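Local coordinates for (S)-ureidoglycine--glyoxylate transaminase (Bacillus subtilis, PDB 3ISL), which catalyses the pyridoxal-phosphate-dependent transfer of an amino group from (S)-ureidoglycine to glyoxylate, giving oxalurate and glycine in purine catabolism, at residues P33-F38 with M272-R277; L53-Q58 with L282-G287; A64-G69 with D256-R261; E76-S81 with A191-T196. One frame throughout, in Å; residues are numbered along the deposited sequence.

Interaction 1 of 4, residues P33-F38 with M272-R277; sequences PVVGQF and MLYALR
Tyr274 reaches from its helix to the extended chain at Pro33 and ends in a hydrogen bond. Its OH donates to the backbone O of Pro33 at 2.8 Å. The acceptor lies at the edge of the phenol ring, close to the ring plane. Seen from the carbonyl, the donor sits at a C=O...O angle of 130° and is tilted 23° from the carbonyl plane. The same hydroxyl meets the next two residues. Val34 CA is 3.4 Å from Tyr274 OH, and Val35 N is 3.3 Å from that oxygen. Val35 CG2 lies in van der Waals contact, 3.8 Å from Tyr274 OH, and the two side chains meet at a slant. The hydroxyl thus touches three consecutive residues of the loop.

The first torsion of Tyr274 (chi1 -71°) sets CG opposite the carbonyl carbon, and the ring points away from the helix toward the loop. A phenylalanine in its place would probably leave the carbonyl of Pro33 without this donor and the ring tip without its polar tie to the loop.

Further out, Ile45 of helix 40-56 and Thr32 pack on Tyr274, and so does Leu7 of the second subunit. Pro33 rests on Leu11 and Val34 on Val20, both of that other chain. Residues of the second subunit thus pack on the loop and on Tyr274 alike. The contact ties the loop between helix 24-29 and helix 40-56 to helix 270-286, whose Leu273 and Leu276 pack against Met206 of strand 206-211.

Interaction 2 of 4, residues L53-Q58 with L282-G287; sequences LRELFQ and LVLEEG
Glu55 and Leu284 pass each other at a slant where two helices end side by side. The isobutyl group of Leu284 lies against both ends of the glutamate. Its CD1 is 4.0 Å from Glu55 CB, and its CG is 3.8 Å from Glu55 OE2. The contact with the carboxylate is one of packing alone, since leucine offers no polar partner. Glu55 keeps CG beside its backbone N (chi1 -71°) and its chain extended beyond CG, which brings OE2 to the branched end of the leucine.

One residue on, Leu56 meets Val283 at about a right angle. The touch is between methyl groups: Leu56 CD2 is 4.1 Å from Val283 CG2. Leu56 has CG anti to its backbone N (chi1 -161°), and this torsion helps bring CD2 to the valine. Leu284 CD1 also approaches the backbone, 4.3 Å from Leu56 N.

Two helix C-terminal ends, of helix 40-56 and helix 270-286, pack here through aliphatic groups and the Glu55 side chain. The first closes with a Schellman motif. Gln58 has positive phi there, and Gln58 N bonds to Glu55 O at 3.1 Å. In the second, Gly287 also turns to positive phi, and it serves at once as N-cap of helix 288-308. A CB at its backbone angles would collide with the carbonyl O of Glu286.

The contact runs from solvent inward. Glu55 is exposed, whereas Leu56 and Val283 are buried. Ile177 packs on Leu56, and Leu288 and Arg291 of helix 288-308 pack on Val283.

Interaction 3 of 4, residues A64-G69 with D256-R261; sequences AYPIDG and DYWSER
Trp258 lays its indole against Tyr65 and Pro66, two neighbours on strand 63-68. Its chi1 of -82° holds CG opposite the carbonyl carbon and turns the ring to the strand. Its CB comes first, over one face of the Tyr65 ring and 4.0 Å from Tyr65 CG. The five-membered ring follows. Trp258 CD1 is 3.4 Å from Tyr65 CD2, and the two rings form an offset stack with planes at 21° and centroids 4.7 Å apart. Tyr65 CB stands over the same five-membered ring in a CH-pi contact, nearest to CD2. At the ring edge, Trp258 NE1 gives its N-H to a water at 2.7 Å. That water donates in turn to Pro66 O. At the far end of the indole, Pro66 CD is 3.3 Å from Trp258 CZ2. This is a second CH-pi contact, over the six-membered ring.

With alanine in place of the indole, one face of Tyr65 and the CD of Pro66 would probably lose their cover, and the bridging water its N-H donor.

Trp258 is the first residue past helix 251-257, and Met46 and Met50 of helix 40-56 also pack on it. The contact joins the end of helix 251-257 to strand 63-68, outermost in the sheet within this chain. The hydroxyl of Tyr65 bonds elsewhere, to Tyr211 OH. The direct contacts are thus stacking and CH-pi, while the water supplies a polar link and satisfies the buried indole N-H.

Interaction 4 of 4, residues E76-S81 with A191-T196; sequences EAVLAS and AAIGGT
Val78 has CG1 anti to its backbone N (chi1 173°) and CG2 anti to its carbonyl carbon. This rotamer directs both methyls at the strand, CG1 at Ala191 and CG2 at Ile193. Ile193 sets CG1 anti to its own carbonyl carbon (chi1 -55°), which leads the longer branch back toward the helix. Val78 CG1 meets Ala191 CB at 3.8 Å. Val78 CG2 meets Ile193 CG1 at 3.7 Å, with Ile193 CD1 a little farther at 4.1 Å from that same Val78 CG2. The valine and isoleucine side chains approach tip to tip. Ala191 and Ile193 both point toward the helix, while Ala192 between them points away, as alternation along a strand requires.

This is helix-on-sheet packing in the large domain of a fold-type I PLP enzyme, the class to which class-V aminotransferases belong. Helix 71-82 lies over the seven-stranded mixed sheet, in which strand 191-193 runs between strands 168-172 and 206-211. Ile170 of the former packs on Val78, Ala191 and Ile193 alike, and Leu251 of helix 251-257 also touches Val78.

Within the helix, Ser81 OG donates to Val78 O at 2.8 Å, tying the serine hydroxyl back to its own helix. The Glu76 carboxylate hydrogen-bonds Ser246 OG and Tyr248 N of the second subunit. The side chain of Ile193 lies about 8 Å from a bound pyridoxal phosphate.

Interactions 1 and 2 share helix 270-286, yet their centres are 19 Å apart and they do not touch. Interaction 3 joins them. Tyr257 OH lies 2.6 Å from Gln37 OE1 of interaction 1, a probable hydrogen bond, and Leu53 CD1 of interaction 2 packs 3.7 Å from Tyr65 N. Interaction 4 is nested along the chain inside the other three. It meets interaction 2 where Phe57 CZ lies 3.8 Å from Gly194 N. Its Ile193 side chain is about 11 Å from that of Lys198, the cofactor-attachment lysine, which carries no attached cofactor here. The side chains of Val34 and Trp258 each lie some way from a bound pyridoxal phosphate, about 13 and 12 Å respectively.

Interaction 1 of 4, residues P33-F38 with M272-R277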
loop_
_atom_site.group_PDB
_atom_site.type_symbol
_atom_site.label_atom_id
_atom_site.label_comp_id
_atom_site.label_asym_id
_atom_site.label_seq_id
_atom_site.Cartn_x
_atom_site.Cartn_y
_atom_site.Cartn_z
ATOM N N PRO A 33 -14.987 -5.474 -10.713
ATOM C CA PRO A 33 -13.827 -5.503 -11.635
ATOM C C PRO A 33 -13.099 -4.132 -11.687
ATOM O O PRO A 33 -13.722 -3.061 -11.705
ATOM C CB PRO A 33 -14.438 -5.935 -12.974
ATOM C CG PRO A 33 -15.627 -6.953 -12.500
ATOM C CD PRO A 33 -16.213 -6.076 -11.303
ATOM N N VAL A 34 -11.785 -4.194 -11.752
ATOM C CA VAL A 34 -10.934 -3.015 -11.717
ATOM C C VAL A 34 -11.032 -2.249 -13.044
ATOM O O VAL A 34 -11.429 -2.826 -14.061
ATOM C CB VAL A 34 -9.472 -3.358 -11.478
ATOM C CG1 VAL A 34 -9.250 -4.094 -10.143
ATOM C CG2 VAL A 34 -8.941 -4.169 -12.598
ATOM N N VAL A 35 -10.753 -0.947 -12.978
ATOM C CA VAL A 35 -10.549 -0.084 -14.134
ATOM C C VAL A 35 -9.131 0.503 -13.945
ATOM O O VAL A 35 -8.633 0.443 -12.853
ATOM C CB VAL A 35 -11.612 1.087 -14.180
ATOM C CG1 VAL A 35 -13.058 0.559 -14.380
ATOM C CG2 VAL A 35 -11.513 2.056 -12.964
ATOM N N GLY A 36 -8.517 1.095 -14.973
ATOM C CA GLY A 36 -7.118 1.615 -14.870
ATOM C C GLY A 36 -6.996 3.014 -14.343
ATOM O O GLY A 36 -8.032 3.647 -14.192
ATOM N N GLN A 37 -5.752 3.484 -14.037
ATOM C CA GLN A 37 -5.523 4.765 -13.318
ATOM C C GLN A 37 -5.910 5.857 -14.239
ATOM O O GLN A 37 -6.327 6.871 -13.790
ATOM C CB GLN A 37 -4.016 5.036 -12.911
ATOM C CG GLN A 37 -2.934 4.192 -13.650
ATOM C CD GLN A 37 -1.453 4.738 -13.587
ATOM O OE1 GLN A 37 -1.057 5.568 -12.736
ATOM N NE2 GLN A 37 -0.638 4.252 -14.528
ATOM N N PHE A 38 -5.731 5.665 -15.533
ATOM C CA PHE A 38 -6.028 6.738 -16.482
ATOM C C PHE A 38 -7.369 6.575 -17.189
ATOM O O PHE A 38 -7.579 7.131 -18.262
ATOM C CB PHE A 38 -4.945 6.814 -17.568
ATOM C CG PHE A 38 -3.550 6.872 -17.019
ATOM C CD1 PHE A 38 -2.590 5.928 -17.436
ATOM C CD2 PHE A 38 -3.219 7.819 -15.998
ATOM C CE1 PHE A 38 -1.298 5.948 -16.884
ATOM C CE2 PHE A 38 -1.936 7.861 -15.434
ATOM C CZ PHE A 38 -0.961 6.926 -15.887
ATOM N N MET A 272 -8.361 -0.785 -3.491
ATOM C CA MET A 272 -8.283 -0.099 -2.187
ATOM C C MET A 272 -8.949 1.279 -2.259
ATOM O O MET A 272 -9.489 1.749 -1.288
ATOM C CB MET A 272 -6.832 0.042 -1.672
ATOM C CG MET A 272 -6.290 -1.290 -1.083
ATOM S SD MET A 272 -7.338 -1.988 0.249
ATOM C CE MET A 272 -7.493 -0.620 1.434
ATOM N N LEU A 273 -8.879 1.896 -3.426
ATOM C CA LEU A 273 -9.595 3.152 -3.699
ATOM C C LEU A 273 -11.113 2.983 -3.746
ATOM O O LEU A 273 -11.823 3.814 -3.176
ATOM C CB LEU A 273 -9.109 3.791 -5.036
ATOM C CG LEU A 273 -9.732 5.202 -5.243
ATOM C CD1 LEU A 273 -9.306 6.130 -4.153
ATOM C CD2 LEU A 273 -9.457 5.838 -6.597
ATOM N N TYR A 274 -11.610 1.901 -4.387
ATOM C CA TYR A 274 -13.018 1.557 -4.324
ATOM C C TYR A 274 -13.454 1.530 -2.858
ATOM O O TYR A 274 -14.515 2.119 -2.484
ATOM C CB TYR A 274 -13.323 0.149 -4.943
ATOM C CG TYR A 274 -13.223 0.009 -6.466
ATOM C CD1 TYR A 274 -13.152 1.130 -7.305
ATOM C CD2 TYR A 274 -13.249 -1.270 -7.061
ATOM C CE1 TYR A 274 -13.099 0.974 -8.711
ATOM C CE2 TYR A 274 -13.174 -1.439 -8.409
ATOM C CZ TYR A 274 -13.109 -0.315 -9.254
ATOM O OH TYR A 274 -13.011 -0.516 -10.656
ATOM N N ALA A 275 -12.658 0.801 -2.067
ATOM C CA ALA A 275 -12.971 0.552 -0.671
ATOM C C ALA A 275 -12.950 1.853 0.140
ATOM O O ALA A 275 -13.851 2.103 0.884
ATOM C CB ALA A 275 -12.067 -0.538 -0.073
ATOM N N LEU A 276 -11.973 2.708 -0.077
ATOM C CA LEU A 276 -11.919 3.996 0.604
ATOM C C LEU A 276 -13.116 4.896 0.241
ATOM O O LEU A 276 -13.795 5.469 1.120
ATOM C CB LEU A 276 -10.581 4.723 0.231
ATOM C CG LEU A 276 -10.393 6.059 0.896
ATOM C CD1 LEU A 276 -10.431 5.960 2.512
ATOM C CD2 LEU A 276 -9.106 6.680 0.437
ATOM N N ARG A 277 -13.325 5.067 -1.054
ATOM C CA ARG A 277 -14.514 5.761 -1.552
ATOM C C ARG A 277 -15.791 5.301 -0.840
ATOM O O ARG A 277 -16.524 6.117 -0.230
ATOM C CB ARG A 277 -14.580 5.547 -3.069
ATOM C CG ARG A 277 -15.505 6.544 -3.905
ATOM C CD ARG A 277 -16.922 6.052 -3.946
ATOM N NE ARG A 277 -17.726 6.883 -4.845
ATOM C CZ ARG A 277 -19.045 6.821 -4.975
ATOM N NH1 ARG A 277 -19.734 5.898 -4.295
ATOM N NH2 ARG A 277 -19.671 7.662 -5.828
#

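Interaction 2 of 4, residues L53-Q58 with L282-G287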
loop_
_atom_site.group_PDB
_atom_site.type_symbol
_atom_site.label_atom_id
_atom_site.label_comp_id
_atom_site.label_asym_id
_atom_site.label_seq_id
_atom_site.Cartn_x
_atom_site.Cartn_y
_atom_site.Cartn_z
ATOM N N LEU A 53 -12.971 13.447 1.345
ATOM C CA LEU A 53 -11.887 13.570 2.347
ATOM C C LEU A 53 -11.833 15.002 2.904
ATOM O O LEU A 53 -11.594 15.186 4.082
ATOM C CB LEU A 53 -10.499 13.173 1.814
ATOM C CG LEU A 53 -10.407 11.678 1.450
ATOM C CD1 LEU A 53 -8.993 11.401 0.921
ATOM C CD2 LEU A 53 -10.716 10.784 2.659
ATOM N N ARG A 54 -12.135 16.004 2.077
ATOM C CA ARG A 54 -12.252 17.393 2.615
ATOM C C ARG A 54 -13.269 17.448 3.747
ATOM O O ARG A 54 -12.974 18.001 4.812
ATOM C CB ARG A 54 -12.583 18.391 1.502
ATOM C CG ARG A 54 -11.516 18.432 0.372
ATOM C CD ARG A 54 -11.769 19.557 -0.680
ATOM N NE ARG A 54 -10.654 19.483 -1.593
ATOM C CZ ARG A 54 -10.705 18.919 -2.792
ATOM N NH1 ARG A 54 -11.839 18.443 -3.265
ATOM N NH2 ARG A 54 -9.619 18.822 -3.531
ATOM N N GLU A 55 -14.430 16.798 3.569
ATOM C CA GLU A 55 -15.484 16.797 4.583
ATOM C C GLU A 55 -15.109 16.002 5.815
ATOM O O GLU A 55 -15.378 16.463 6.924
ATOM C CB GLU A 55 -16.833 16.222 4.067
ATOM C CG GLU A 55 -17.530 17.082 3.112
ATOM C CD GLU A 55 -18.896 16.504 2.765
ATOM O OE1 GLU A 55 -19.087 16.315 1.559
ATOM O OE2 GLU A 55 -19.748 16.206 3.678
ATOM N N LEU A 56 -14.475 14.846 5.602
ATOM C CA LEU A 56 -14.120 13.937 6.645
ATOM C C LEU A 56 -13.178 14.670 7.557
ATOM O O LEU A 56 -13.324 14.554 8.728
ATOM C CB LEU A 56 -13.340 12.750 6.077
ATOM C CG LEU A 56 -13.194 11.428 6.827
ATOM C CD1 LEU A 56 -11.831 10.740 6.659
ATOM C CD2 LEU A 56 -13.714 11.335 8.180
ATOM N N PHE A 57 -12.195 15.392 6.995
ATOM C CA PHE A 57 -11.196 16.105 7.811
ATOM C C PHE A 57 -11.637 17.469 8.324
ATOM O O PHE A 57 -10.887 18.118 9.074
ATOM C CB PHE A 57 -9.863 16.281 7.063
ATOM C CG PHE A 57 -8.988 15.042 7.033
ATOM C CD1 PHE A 57 -8.280 14.618 8.183
ATOM C CD2 PHE A 57 -8.787 14.362 5.820
ATOM C CE1 PHE A 57 -7.438 13.496 8.136
ATOM C CE2 PHE A 57 -7.948 13.236 5.752
ATOM C CZ PHE A 57 -7.254 12.817 6.883
ATOM N N GLN A 58 -12.842 17.882 7.928
ATOM C CA GLN A 58 -13.421 19.197 8.220
ATOM C C GLN A 58 -12.488 20.261 7.770
ATOM O O GLN A 58 -12.024 21.108 8.601
ATOM C CB GLN A 58 -13.869 19.342 9.707
ATOM C CG GLN A 58 -14.835 18.188 10.112
ATOM C CD GLN A 58 -15.440 18.328 11.535
ATOM O OE1 GLN A 58 -15.491 17.366 12.313
ATOM N NE2 GLN A 58 -15.903 19.522 11.866
ATOM N N LEU A 282 -19.882 6.078 3.548
ATOM C CA LEU A 282 -20.695 5.591 4.655
ATOM C C LEU A 282 -20.557 6.438 5.872
ATOM O O LEU A 282 -21.566 6.656 6.603
ATOM C CB LEU A 282 -20.434 4.130 5.031
ATOM C CG LEU A 282 -20.711 3.117 3.923
ATOM C CD1 LEU A 282 -20.600 1.671 4.445
ATOM C CD2 LEU A 282 -22.034 3.311 3.206
ATOM N N VAL A 283 -19.349 6.930 6.121
ATOM C CA VAL A 283 -19.248 7.861 7.246
ATOM C C VAL A 283 -20.072 9.121 7.059
ATOM O O VAL A 283 -20.747 9.565 7.954
ATOM C CB VAL A 283 -17.814 8.087 7.845
ATOM C CG1 VAL A 283 -16.781 7.144 7.373
ATOM C CG2 VAL A 283 -17.434 9.587 8.281
ATOM N N LEU A 284 -20.023 9.656 5.874
ATOM C CA LEU A 284 -20.745 10.877 5.571
ATOM C C LEU A 284 -22.253 10.650 5.531
ATOM O O LEU A 284 -22.983 11.574 5.753
ATOM C CB LEU A 284 -20.221 11.431 4.235
ATOM C CG LEU A 284 -19.114 12.502 4.264
ATOM C CD1 LEU A 284 -18.382 12.939 5.630
ATOM C CD2 LEU A 284 -18.167 12.373 3.156
ATOM N N GLU A 285 -22.725 9.433 5.213
ATOM C CA GLU A 285 -24.141 9.183 5.207
ATOM C C GLU A 285 -24.645 9.107 6.626
ATOM O O GLU A 285 -25.751 9.563 6.902
ATOM C CB GLU A 285 -24.540 7.933 4.442
ATOM C CG GLU A 285 -24.131 7.983 2.954
ATOM C CD GLU A 285 -24.686 6.820 2.101
ATOM O OE1 GLU A 285 -25.132 5.813 2.695
ATOM O OE2 GLU A 285 -24.692 6.948 0.823
ATOM N N GLU A 286 -23.826 8.526 7.517
ATOM C CA GLU A 286 -24.117 8.534 8.916
ATOM C C GLU A 286 -24.186 9.967 9.467
ATOM O O GLU A 286 -25.120 10.338 10.222
ATOM C CB GLU A 286 -23.110 7.670 9.703
ATOM C CG GLU A 286 -23.563 7.540 11.219
ATOM C CD GLU A 286 -22.737 6.562 12.045
ATOM O OE1 GLU A 286 -21.721 6.049 11.522
ATOM O OE2 GLU A 286 -23.097 6.249 13.237
ATOM N N GLY A 287 -23.235 10.808 9.066
ATOM C CA GLY A 287 -23.156 12.109 9.679
ATOM C C GLY A 287 -22.010 12.055 10.670
ATOM O O GLY A 287 -21.987 11.184 11.593
#

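Interaction 3 of 4, residues A64-G69 with D256-R261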
loop_
_atom_site.group_PDB
_atom_site.type_symbol
_atom_site.label_atom_id
_atom_site.label_comp_id
_atom_site.label_asym_id
_atom_site.label_seq_id
_atom_site.Cartn_x
_atom_site.Cartn_y
_atom_site.Cartn_z
ATOM N N ALA A 64 -6.285 16.919 -0.348
ATOM C CA ALA A 64 -6.814 15.828 0.465
ATOM C C ALA A 64 -7.000 14.610 -0.438
ATOM O O ALA A 64 -7.819 14.640 -1.318
ATOM C CB ALA A 64 -8.125 16.228 1.128
ATOM N N TYR A 65 -6.221 13.568 -0.206
ATOM C CA TYR A 65 -6.088 12.450 -1.152
ATOM C C TYR A 65 -5.351 11.375 -0.448
ATOM O O TYR A 65 -4.630 11.660 0.494
ATOM C CB TYR A 65 -5.388 12.882 -2.469
ATOM C CG TYR A 65 -3.962 13.455 -2.331
ATOM C CD1 TYR A 65 -3.737 14.840 -2.278
ATOM C CD2 TYR A 65 -2.863 12.616 -2.264
ATOM C CE1 TYR A 65 -2.415 15.377 -2.175
ATOM C CE2 TYR A 65 -1.554 13.129 -2.144
ATOM C CZ TYR A 65 -1.356 14.494 -2.092
ATOM O OH TYR A 65 -0.069 14.945 -1.985
ATOM N N PRO A 66 -5.558 10.109 -0.838
ATOM C CA PRO A 66 -4.850 9.055 -0.110
ATOM C C PRO A 66 -3.441 8.761 -0.685
ATOM O O PRO A 66 -3.186 8.991 -1.830
ATOM C CB PRO A 66 -5.730 7.812 -0.337
ATOM C CG PRO A 66 -6.426 8.075 -1.570
ATOM C CD PRO A 66 -6.552 9.570 -1.775
ATOM N N ILE A 67 -2.556 8.234 0.126
ATOM C CA ILE A 67 -1.340 7.684 -0.443
ATOM C C ILE A 67 -1.414 6.155 -0.223
ATOM O O ILE A 67 -2.133 5.653 0.677
ATOM C CB ILE A 67 0.008 8.326 0.146
ATOM C CG1 ILE A 67 0.225 7.902 1.565
ATOM C CG2 ILE A 67 0.132 9.864 0.052
ATOM C CD1 ILE A 67 1.375 6.844 1.634
ATOM N N ASP A 68 -0.644 5.412 -1.009
ATOM C CA ASP A 68 -0.853 3.979 -1.074
ATOM C C ASP A 68 0.188 3.467 -0.114
ATOM O O ASP A 68 1.381 3.566 -0.369
ATOM C CB ASP A 68 -0.630 3.493 -2.520
ATOM C CG ASP A 68 -1.739 3.920 -3.472
ATOM O OD1 ASP A 68 -1.642 3.630 -4.691
ATOM O OD2 ASP A 68 -2.693 4.596 -2.988
ATOM N N GLY A 69 -0.218 2.979 1.037
ATOM C CA GLY A 69 0.775 2.571 2.017
ATOM C C GLY A 69 -0.068 2.479 3.233
ATOM O O GLY A 69 -1.189 3.029 3.246
ATOM N N ASP A 256 0.796 16.158 -8.482
ATOM C CA ASP A 256 0.607 16.178 -9.947
ATOM C C ASP A 256 -0.141 14.891 -10.396
ATOM O O ASP A 256 -0.871 14.897 -11.406
ATOM C CB ASP A 256 1.955 16.358 -10.691
ATOM C CG ASP A 256 2.424 17.866 -10.807
ATOM O OD1 ASP A 256 1.773 18.835 -10.316
ATOM O OD2 ASP A 256 3.491 18.073 -11.405
ATOM N N TYR A 257 0.048 13.802 -9.630
ATOM C CA TYR A 257 -0.756 12.564 -9.744
ATOM C C TYR A 257 -2.260 12.804 -9.488
ATOM O O TYR A 257 -3.127 12.322 -10.244
ATOM C CB TYR A 257 -0.238 11.423 -8.819
ATOM C CG TYR A 257 -0.800 10.085 -9.244
ATOM C CD1 TYR A 257 -0.178 9.362 -10.242
ATOM C CD2 TYR A 257 -1.989 9.553 -8.670
ATOM C CE1 TYR A 257 -0.697 8.151 -10.705
ATOM C CE2 TYR A 257 -2.517 8.322 -9.107
ATOM C CZ TYR A 257 -1.859 7.641 -10.144
ATOM O OH TYR A 257 -2.299 6.454 -10.632
ATOM N N TRP A 258 -2.559 13.539 -8.414
ATOM C CA TRP A 258 -3.928 13.696 -7.922
ATOM C C TRP A 258 -4.469 15.097 -8.352
ATOM O O TRP A 258 -5.056 15.823 -7.543
ATOM C CB TRP A 258 -3.973 13.526 -6.379
ATOM C CG TRP A 258 -4.009 12.088 -5.868
ATOM C CD1 TRP A 258 -2.926 11.326 -5.457
ATOM C CD2 TRP A 258 -5.184 11.243 -5.681
ATOM N NE1 TRP A 258 -3.356 10.064 -5.050
ATOM C CE2 TRP A 258 -4.729 9.993 -5.171
ATOM C CE3 TRP A 258 -6.577 11.418 -5.895
ATOM C CZ2 TRP A 258 -5.620 8.927 -4.901
ATOM C CZ3 TRP A 258 -7.468 10.322 -5.630
ATOM C CH2 TRP A 258 -6.987 9.132 -5.131
ATOM N N SER A 259 -4.198 15.484 -9.604
ATOM C CA SER A 259 -4.825 16.663 -10.246
ATOM C C SER A 259 -4.732 16.571 -11.788
ATOM O O SER A 259 -4.297 15.540 -12.321
ATOM C CB SER A 259 -4.307 18.009 -9.677
ATOM O OG SER A 259 -2.900 18.118 -9.802
ATOM N N GLU A 260 -5.158 17.636 -12.469
ATOM C CA GLU A 260 -5.334 17.707 -13.939
ATOM C C GLU A 260 -4.258 17.024 -14.805
ATOM O O GLU A 260 -4.590 16.382 -15.822
ATOM C CB GLU A 260 -5.486 19.178 -14.397
ATOM C CG GLU A 260 -6.865 19.818 -14.130
ATOM C CD GLU A 260 -7.117 20.276 -12.667
ATOM O OE1 GLU A 260 -6.395 19.877 -11.699
ATOM O OE2 GLU A 260 -8.086 21.055 -12.508
ATOM N N ARG A 261 -2.986 17.162 -14.418
ATOM C CA ARG A 261 -1.892 16.714 -15.294
ATOM C C ARG A 261 -1.646 15.181 -15.361
ATOM O O ARG A 261 -0.996 14.690 -16.310
ATOM C CB ARG A 261 -0.631 17.602 -15.133
ATOM C CG ARG A 261 -0.817 18.956 -15.938
ATOM C CD ARG A 261 0.286 20.010 -15.776
ATOM N NE ARG A 261 1.563 19.604 -16.378
ATOM C CZ ARG A 261 2.385 20.399 -17.069
ATOM N NH1 ARG A 261 2.076 21.681 -17.315
ATOM N NH2 ARG A 261 3.527 19.899 -17.537
HETATM O O HOH W 1 -1.726 8.143 -3.992
#

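Interaction 4 of 4, residues E76-S81 with A191-T196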
loop_
_atom_site.group_PDB
_atom_site.type_symbol
_atom_site.label_atom_id
_atom_site.label_comp_id
_atom_site.label_asym_id
_atom_site.label_seq_id
_atom_site.Cartn_x
_atom_site.Cartn_y
_atom_site.Cartn_z
ATOM N N GLU A 76 5.036 9.125 7.103
ATOM C CA GLU A 76 6.360 9.269 6.564
ATOM C C GLU A 76 6.416 10.175 5.315
ATOM O O GLU A 76 7.309 11.066 5.221
ATOM C CB GLU A 76 7.017 7.881 6.325
ATOM C CG GLU A 76 8.492 7.990 5.808
ATOM C CD GLU A 76 9.275 6.700 5.966
ATOM O OE1 GLU A 76 10.353 6.580 5.362
ATOM O OE2 GLU A 76 8.836 5.806 6.716
ATOM N N ALA A 77 5.465 10.005 4.390
ATOM C CA ALA A 77 5.457 10.830 3.168
ATOM C C ALA A 77 5.286 12.316 3.540
ATOM O O ALA A 77 6.000 13.170 3.013
ATOM C CB ALA A 77 4.385 10.383 2.177
ATOM N N VAL A 78 4.356 12.628 4.457
ATOM C CA VAL A 78 4.214 14.012 4.879
ATOM C C VAL A 78 5.544 14.461 5.515
ATOM O O VAL A 78 6.122 15.454 5.073
ATOM C CB VAL A 78 3.019 14.250 5.807
ATOM C CG1 VAL A 78 3.050 15.707 6.349
ATOM C CG2 VAL A 78 1.664 13.983 5.075
ATOM N N LEU A 79 6.066 13.734 6.509
ATOM C CA LEU A 79 7.275 14.230 7.196
ATOM C C LEU A 79 8.508 14.297 6.263
ATOM O O LEU A 79 9.294 15.246 6.345
ATOM C CB LEU A 79 7.566 13.396 8.426
ATOM C CG LEU A 79 6.541 13.556 9.557
ATOM C CD1 LEU A 79 6.790 12.511 10.566
ATOM C CD2 LEU A 79 6.684 14.980 10.148
ATOM N N ALA A 80 8.673 13.310 5.403
ATOM C CA ALA A 80 9.722 13.320 4.373
ATOM C C ALA A 80 9.656 14.584 3.504
ATOM O O ALA A 80 10.682 15.158 3.145
ATOM C CB ALA A 80 9.624 12.060 3.471
ATOM N N SER A 81 8.455 15.014 3.172
ATOM C CA SER A 81 8.329 16.050 2.156
ATOM C C SER A 81 8.588 17.440 2.767
ATOM O O SER A 81 8.933 18.354 2.074
ATOM C CB SER A 81 6.958 15.960 1.490
ATOM O OG SER A 81 5.952 16.386 2.421
ATOM N N ALA A 191 -1.092 19.820 8.460
ATOM C CA ALA A 191 -1.208 18.564 7.797
ATOM C C ALA A 191 -1.733 17.535 8.757
ATOM O O ALA A 191 -1.344 17.528 9.975
ATOM C CB ALA A 191 0.184 18.106 7.171
ATOM N N ALA A 192 -2.637 16.663 8.253
ATOM C CA ALA A 192 -3.218 15.587 9.080
ATOM C C ALA A 192 -3.139 14.315 8.258
ATOM O O ALA A 192 -3.357 14.343 7.078
ATOM C CB ALA A 192 -4.683 15.856 9.448
ATOM N N ILE A 193 -2.861 13.192 8.913
ATOM C CA ILE A 193 -2.827 11.955 8.201
ATOM C C ILE A 193 -3.758 11.037 8.920
ATOM O O ILE A 193 -3.704 10.887 10.155
ATOM C CB ILE A 193 -1.396 11.308 8.247
ATOM C CG1 ILE A 193 -0.304 12.269 7.725
ATOM C CG2 ILE A 193 -1.436 9.906 7.602
ATOM C CD1 ILE A 193 0.572 13.028 8.870
ATOM N N GLY A 194 -4.599 10.378 8.145
ATOM C CA GLY A 194 -5.488 9.345 8.700
ATOM C C GLY A 194 -5.036 7.953 8.364
ATOM O O GLY A 194 -4.038 7.759 7.653
ATOM N N GLY A 195 -5.761 6.963 8.876
ATOM C CA GLY A 195 -5.635 5.581 8.398
ATOM C C GLY A 195 -7.001 5.002 8.133
ATOM O O GLY A 195 -8.031 5.599 8.473
ATOM N N THR A 196 -7.056 3.855 7.486
ATOM C CA THR A 196 -8.339 3.322 7.040
ATOM C C THR A 196 -8.936 2.238 7.950
ATOM O O THR A 196 -10.169 2.106 8.008
ATOM C CB THR A 196 -8.177 2.692 5.633
ATOM O OG1 THR A 196 -6.917 2.000 5.574
ATOM C CG2 THR A 196 -8.129 3.773 4.583
#